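Local coordinates for protein galactan 1,3-beta-galactosidase (Phanerochaete chrysosporium, PDB 7BYS) that probably cleaves beta-1,3-linked galactan from its chain end, as an exo-beta-1,3-galactanase with a family 43 glycoside hydrolase domain and a calcium-containing carbohydrate-binding module, at residues A[191-202]-A[214-225]. Residues are numbered along the deposited sequence; the frame is centred on the assembly and turned at random. Where two conformers were deposited one is given.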
loop_
_atom_site.group_PDB
_atom_site.type_symbol
_atom_site.label_atom_id
_atom_site.label_comp_id
_atom_site.label_asym_id
_atom_site.label_seq_id
_atom_site.Cartn_x
_atom_site.Cartn_y
_atom_site.Cartn_z
ATOM N N ILE A 191 -9.238 -8.412 6.737
ATOM C CA ILE A 191 -9.240 -9.042 8.056
ATOM C C ILE A 191 -8.066 -10.001 8.168
ATOM O O ILE A 191 -7.775 -10.767 7.242
ATOM C CB ILE A 191 -10.567 -9.752 8.411
ATOM C CG1 ILE A 191 -11.647 -8.707 8.730
ATOM C CG2 ILE A 191 -10.366 -10.766 9.569
ATOM C CD1 ILE A 191 -13.066 -9.281 8.866
ATOM N N VAL A 192 -7.389 -9.942 9.309
ATOM C CA VAL A 192 -6.344 -10.893 9.640
ATOM C C VAL A 192 -6.619 -11.433 11.037
ATOM O O VAL A 192 -7.050 -10.692 11.932
ATOM C CB VAL A 192 -4.947 -10.245 9.512
ATOM C CG1 VAL A 192 -4.779 -9.113 10.504
ATOM C CG2 VAL A 192 -3.854 -11.295 9.672
ATOM N N LYS A 193 -6.402 -12.733 11.218
ATOM C CA LYS A 193 -6.552 -13.311 12.538
ATOM C C LYS A 193 -5.279 -13.136 13.345
ATOM O O LYS A 193 -4.166 -13.084 12.809
ATOM C CB LYS A 193 -6.870 -14.796 12.455
ATOM C CG LYS A 193 -8.238 -15.060 11.929
ATOM C CD LYS A 193 -8.606 -16.527 12.117
ATOM C CE LYS A 193 -9.233 -16.767 13.479
ATOM N NZ LYS A 193 -9.997 -18.048 13.519
ATOM N N HIS A 194 -5.456 -13.047 14.654
ATOM C CA HIS A 194 -4.332 -12.954 15.574
ATOM C C HIS A 194 -4.786 -13.579 16.880
ATOM O O HIS A 194 -5.718 -13.071 17.506
ATOM C CB HIS A 194 -3.941 -11.494 15.786
ATOM C CG HIS A 194 -2.977 -11.283 16.907
ATOM N ND1 HIS A 194 -1.625 -11.511 16.778
ATOM C CD2 HIS A 194 -3.168 -10.856 18.178
ATOM C CE1 HIS A 194 -1.024 -11.242 17.925
ATOM N NE2 HIS A 194 -1.939 -10.842 18.791
ATOM N N ASN A 195 -4.140 -14.684 17.260
ATOM C CA ASN A 195 -4.441 -15.405 18.499
ATOM C C ASN A 195 -5.935 -15.703 18.633
ATOM O O ASN A 195 -6.540 -15.510 19.688
ATOM C CB ASN A 195 -3.909 -14.654 19.723
ATOM C CG ASN A 195 -2.396 -14.609 19.767
ATOM O OD1 ASN A 195 -1.720 -15.477 19.212
ATOM N ND2 ASN A 195 -1.856 -13.597 20.434
ATOM N N GLY A 196 -6.536 -16.168 17.538
ATOM C CA GLY A 196 -7.931 -16.548 17.529
ATOM C C GLY A 196 -8.920 -15.408 17.405
ATOM O O GLY A 196 -10.123 -15.670 17.255
ATOM N N GLU A 197 -8.459 -14.163 17.458
ATOM C CA GLU A 197 -9.291 -12.974 17.361
ATOM C C GLU A 197 -9.200 -12.424 15.941
ATOM O O GLU A 197 -8.185 -12.597 15.257
ATOM C CB GLU A 197 -8.784 -11.932 18.364
ATOM C CG GLU A 197 -9.576 -10.643 18.430
ATOM C CD GLU A 197 -10.686 -10.687 19.464
ATOM O OE1 GLU A 197 -11.209 -9.598 19.805
ATOM O OE2 GLU A 197 -11.034 -11.800 19.928
ATOM N N TYR A 198 -10.267 -11.765 15.498
ATOM C CA TYR A 198 -10.339 -11.209 14.150
ATOM C C TYR A 198 -10.044 -9.715 14.198
ATOM O O TYR A 198 -10.621 -8.988 15.013
ATOM C CB TYR A 198 -11.725 -11.420 13.537
ATOM C CG TYR A 198 -12.173 -12.856 13.501
ATOM C CD1 TYR A 198 -11.877 -13.668 12.412
ATOM C CD2 TYR A 198 -12.895 -13.404 14.555
ATOM C CE1 TYR A 198 -12.284 -14.993 12.376
ATOM C CE2 TYR A 198 -13.307 -14.732 14.521
ATOM C CZ TYR A 198 -13.001 -15.512 13.434
ATOM O OH TYR A 198 -13.417 -16.831 13.413
ATOM N N PHE A 199 -9.158 -9.256 13.318
ATOM C CA PHE A 199 -8.786 -7.849 13.252
ATOM C C PHE A 199 -9.133 -7.309 11.875
ATOM O O PHE A 199 -8.601 -7.790 10.866
ATOM C CB PHE A 199 -7.297 -7.665 13.557
ATOM C CG PHE A 199 -6.972 -7.830 15.000
ATOM C CD1 PHE A 199 -6.825 -9.094 15.540
ATOM C CD2 PHE A 199 -6.847 -6.730 15.817
ATOM C CE1 PHE A 199 -6.546 -9.257 16.899
ATOM C CE2 PHE A 199 -6.570 -6.883 17.177
ATOM C CZ PHE A 199 -6.417 -8.152 17.706
ATOM N N LEU A 200 -10.013 -6.314 11.846
ATOM C CA LEU A 200 -10.425 -5.634 10.629
ATOM C C LEU A 200 -9.624 -4.346 10.508
ATOM O O LEU A 200 -9.541 -3.572 11.470
ATOM C CB LEU A 200 -11.923 -5.311 10.708
ATOM C CG LEU A 200 -12.508 -4.374 9.649
ATOM C CD1 LEU A 200 -12.505 -5.028 8.276
ATOM C CD2 LEU A 200 -13.913 -3.932 10.007
ATOM N N ILE A 201 -9.005 -4.140 9.349
ATOM C CA ILE A 201 -8.338 -2.894 8.994
ATOM C C ILE A 201 -9.129 -2.271 7.858
ATOM O O ILE A 201 -9.524 -2.978 6.926
ATOM C CB ILE A 201 -6.903 -3.170 8.513
ATOM C CG1 ILE A 201 -6.165 -4.100 9.479
ATOM C CG2 ILE A 201 -6.163 -1.854 8.292
ATOM C CD1 ILE A 201 -5.994 -3.529 10.841
ATOM N N ALA A 202 -9.340 -0.956 7.915
ATOM C CA ALA A 202 -10.137 -0.295 6.888
ATOM C C ALA A 202 -9.797 1.186 6.856
ATOM O O ALA A 202 -9.304 1.752 7.833
ATOM C CB ALA A 202 -11.638 -0.489 7.149
ATOM N N LYS A 214 -7.931 2.544 10.132
ATOM C CA LYS A 214 -8.377 2.147 11.461
ATOM C C LYS A 214 -8.368 0.630 11.612
ATOM O O LYS A 214 -8.484 -0.115 10.635
ATOM C CB LYS A 214 -9.810 2.627 11.752
ATOM C CG LYS A 214 -10.063 4.095 11.476
ATOM C CD LYS A 214 -9.357 4.991 12.478
ATOM C CE LYS A 214 -9.687 6.453 12.215
ATOM N NZ LYS A 214 -8.947 7.347 13.156
ATOM N N TRP A 215 -8.267 0.183 12.867
ATOM C CA TRP A 215 -8.413 -1.223 13.220
ATOM C C TRP A 215 -9.581 -1.410 14.185
ATOM O O TRP A 215 -9.915 -0.507 14.967
ATOM C CB TRP A 215 -7.112 -1.817 13.804
ATOM C CG TRP A 215 -6.753 -1.370 15.184
ATOM C CD1 TRP A 215 -5.970 -0.298 15.535
ATOM C CD2 TRP A 215 -7.134 -2.006 16.408
ATOM N NE1 TRP A 215 -5.857 -0.230 16.906
ATOM C CE2 TRP A 215 -6.566 -1.263 17.464
ATOM C CE3 TRP A 215 -7.918 -3.124 16.716
ATOM C CZ2 TRP A 215 -6.749 -1.607 18.804
ATOM C CZ3 TRP A 215 -8.095 -3.466 18.044
ATOM C CH2 TRP A 215 -7.511 -2.708 19.073
ATOM N N PHE A 216 -10.185 -2.603 14.111
ATOM C CA PHE A 216 -11.296 -3.052 14.950
ATOM C C PHE A 216 -11.035 -4.521 15.246
ATOM O O PHE A 216 -10.456 -5.221 14.415
ATOM C CB PHE A 216 -12.638 -2.999 14.194
ATOM C CG PHE A 216 -12.862 -1.739 13.384
ATOM C CD1 PHE A 216 -12.189 -1.525 12.191
ATOM C CD2 PHE A 216 -13.805 -0.803 13.788
ATOM C CE1 PHE A 216 -12.419 -0.373 11.442
ATOM C CE2 PHE A 216 -14.045 0.353 13.029
ATOM C CZ PHE A 216 -13.348 0.561 11.864
ATOM N N SER A 217 -11.456 -5.010 16.409
ATOM C CA SER A 217 -11.301 -6.435 16.687
ATOM C C SER A 217 -12.597 -7.013 17.237
ATOM O O SER A 217 -13.440 -6.302 17.795
ATOM C CB SER A 217 -10.174 -6.745 17.679
ATOM O OG SER A 217 -10.392 -6.091 18.909
ATOM N N ALA A 218 -12.735 -8.327 17.064
ATOM C CA ALA A 218 -13.896 -9.055 17.560
ATOM C C ALA A 218 -13.497 -10.507 17.765
ATOM O O ALA A 218 -12.558 -10.998 17.135
ATOM C CB ALA A 218 -15.051 -8.965 16.558
ATOM N N SER A 219 -14.215 -11.196 18.652
ATOM C CA SER A 219 -14.024 -12.636 18.822
ATOM C C SER A 219 -14.846 -13.461 17.841
ATOM O O SER A 219 -14.644 -14.677 17.741
ATOM C CB SER A 219 -14.354 -13.062 20.256
ATOM O OG SER A 219 -15.736 -12.923 20.519
ATOM N N SER A 220 -15.755 -12.828 17.111
ATOM C CA SER A 220 -16.548 -13.476 16.083
ATOM C C SER A 220 -16.746 -12.474 14.954
ATOM O O SER A 220 -16.773 -11.264 15.187
ATOM C CB SER A 220 -17.911 -13.933 16.645
ATOM O OG SER A 220 -18.923 -13.899 15.655
ATOM N N LEU A 221 -16.873 -12.973 13.727
ATOM C CA LEU A 221 -17.115 -12.063 12.614
ATOM C C LEU A 221 -18.435 -11.323 12.748
ATOM O O LEU A 221 -18.596 -10.249 12.157
ATOM C CB LEU A 221 -17.018 -12.802 11.286
ATOM C CG LEU A 221 -15.549 -13.177 11.109
ATOM C CD1 LEU A 221 -15.398 -14.362 10.207
ATOM C CD2 LEU A 221 -14.751 -11.975 10.601
ATOM N N ALA A 222 -19.375 -11.862 13.524
ATOM C CA ALA A 222 -20.645 -11.190 13.778
ATOM C C ALA A 222 -20.512 -10.016 14.733
ATOM O O ALA A 222 -21.491 -9.281 14.923
ATOM C CB ALA A 222 -21.658 -12.184 14.357
ATOM N N GLY A 223 -19.338 -9.811 15.324
ATOM C CA GLY A 223 -19.170 -8.813 16.350
ATOM C C GLY A 223 -19.439 -9.386 17.726
ATOM O O GLY A 223 -19.628 -10.595 17.892
ATOM N N PRO A 224 -19.467 -8.524 18.749
ATOM C CA PRO A 224 -19.330 -7.072 18.607
ATOM C C PRO A 224 -17.906 -6.639 18.286
ATOM O O PRO A 224 -16.937 -7.166 18.833
ATOM C CB PRO A 224 -19.760 -6.542 19.981
ATOM C CG PRO A 224 -19.458 -7.640 20.910
ATOM C CD PRO A 224 -19.687 -8.922 20.151
ATOM N N TRP A 225 -17.803 -5.681 17.378
ATOM C CA TRP A 225 -16.513 -5.139 16.989
ATOM C C TRP A 225 -16.158 -3.949 17.868
ATOM O O TRP A 225 -17.011 -3.110 18.178
ATOM C CB TRP A 225 -16.563 -4.698 15.530
ATOM C CG TRP A 225 -16.637 -5.843 14.570
ATOM C CD1 TRP A 225 -17.770 -6.415 14.046
ATOM C CD2 TRP A 225 -15.531 -6.563 14.022
ATOM N NE1 TRP A 225 -17.428 -7.451 13.204
ATOM C CE2 TRP A 225 -16.060 -7.555 13.169
ATOM C CE3 TRP A 225 -14.142 -6.463 14.164
ATOM C CZ2 TRP A 225 -15.252 -8.445 12.470
ATOM C CZ3 TRP A 225 -13.342 -7.354 13.471
ATOM C CH2 TRP A 225 -13.902 -8.323 12.623
HETATM O O HOH W 1 -12.119 -15.644 18.775
HETATM O O HOH W 2 -12.243 -6.452 20.754
HETATM O O HOH W 3 -16.710 -15.885 13.441
#
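Leu-221 lies over one face of the Tyr-198 ring, its CG 3.9 Å from the ring centroid and 11° off the normal, which establishes a CH-pi contact. CG of Tyr-198 stands anti to the carbonyl carbon (chi1 -56°), which sets the ring beside the loop 219-221, with the carbonyl O of Ser-219 at its edge. Next to it the packing is tight: Ile-191 CD1 meets Leu-221 CD2 at 3.6 Å, and the indole of Trp-225 brings CZ3 to 3.7 Å from Leu-200 CB while Ala-218 CB sits over a face of the same indole. Leu-200 and Phe-216 run side by side on this face of the sheet, Leu-200 CD2 3.7 Å from Phe-216 CD1. Replacing Tyr-198 by an alanine would probably leave Leu-221 without its ring platform and Asp-143 without the phenol hydroxyl that is hydrogen-bonded to it. The opposite face carries a second aromatic group, where Ser-217 CB lies over the Phe-199 ring and Trp-215 meets that ring obliquely, planes at 38°; Phe-277 packs edge-to-face on Phe-199. Solvent enters at the Glu-197 end, beside the exposed Gly-196 and Ser-219. There the carboxylate lies against the backbone of Ala-218 and Ser-219 without a direct hydrogen bond to it. Paired backbone bonds join Tyr-198 with Ala-218, Leu-200 with Phe-216, and Ala-202 with Lys-214; Tyr-198 N to Ala-218 O is 2.9 Å. The non-hydrogen-bonded pairs Phe-199 with Ser-217 and Ile-201 with Trp-215 fall between them. This alternation defines an antiparallel hairpin of strands 197-204 and 214-218, within one blade of the five-bladed beta-propeller characteristic of family 43 glycoside hydrolases, and Ala-202 lies about 8 Å, side chain to side chain, from the galactose-binding residues Asp-137 and Gln-242.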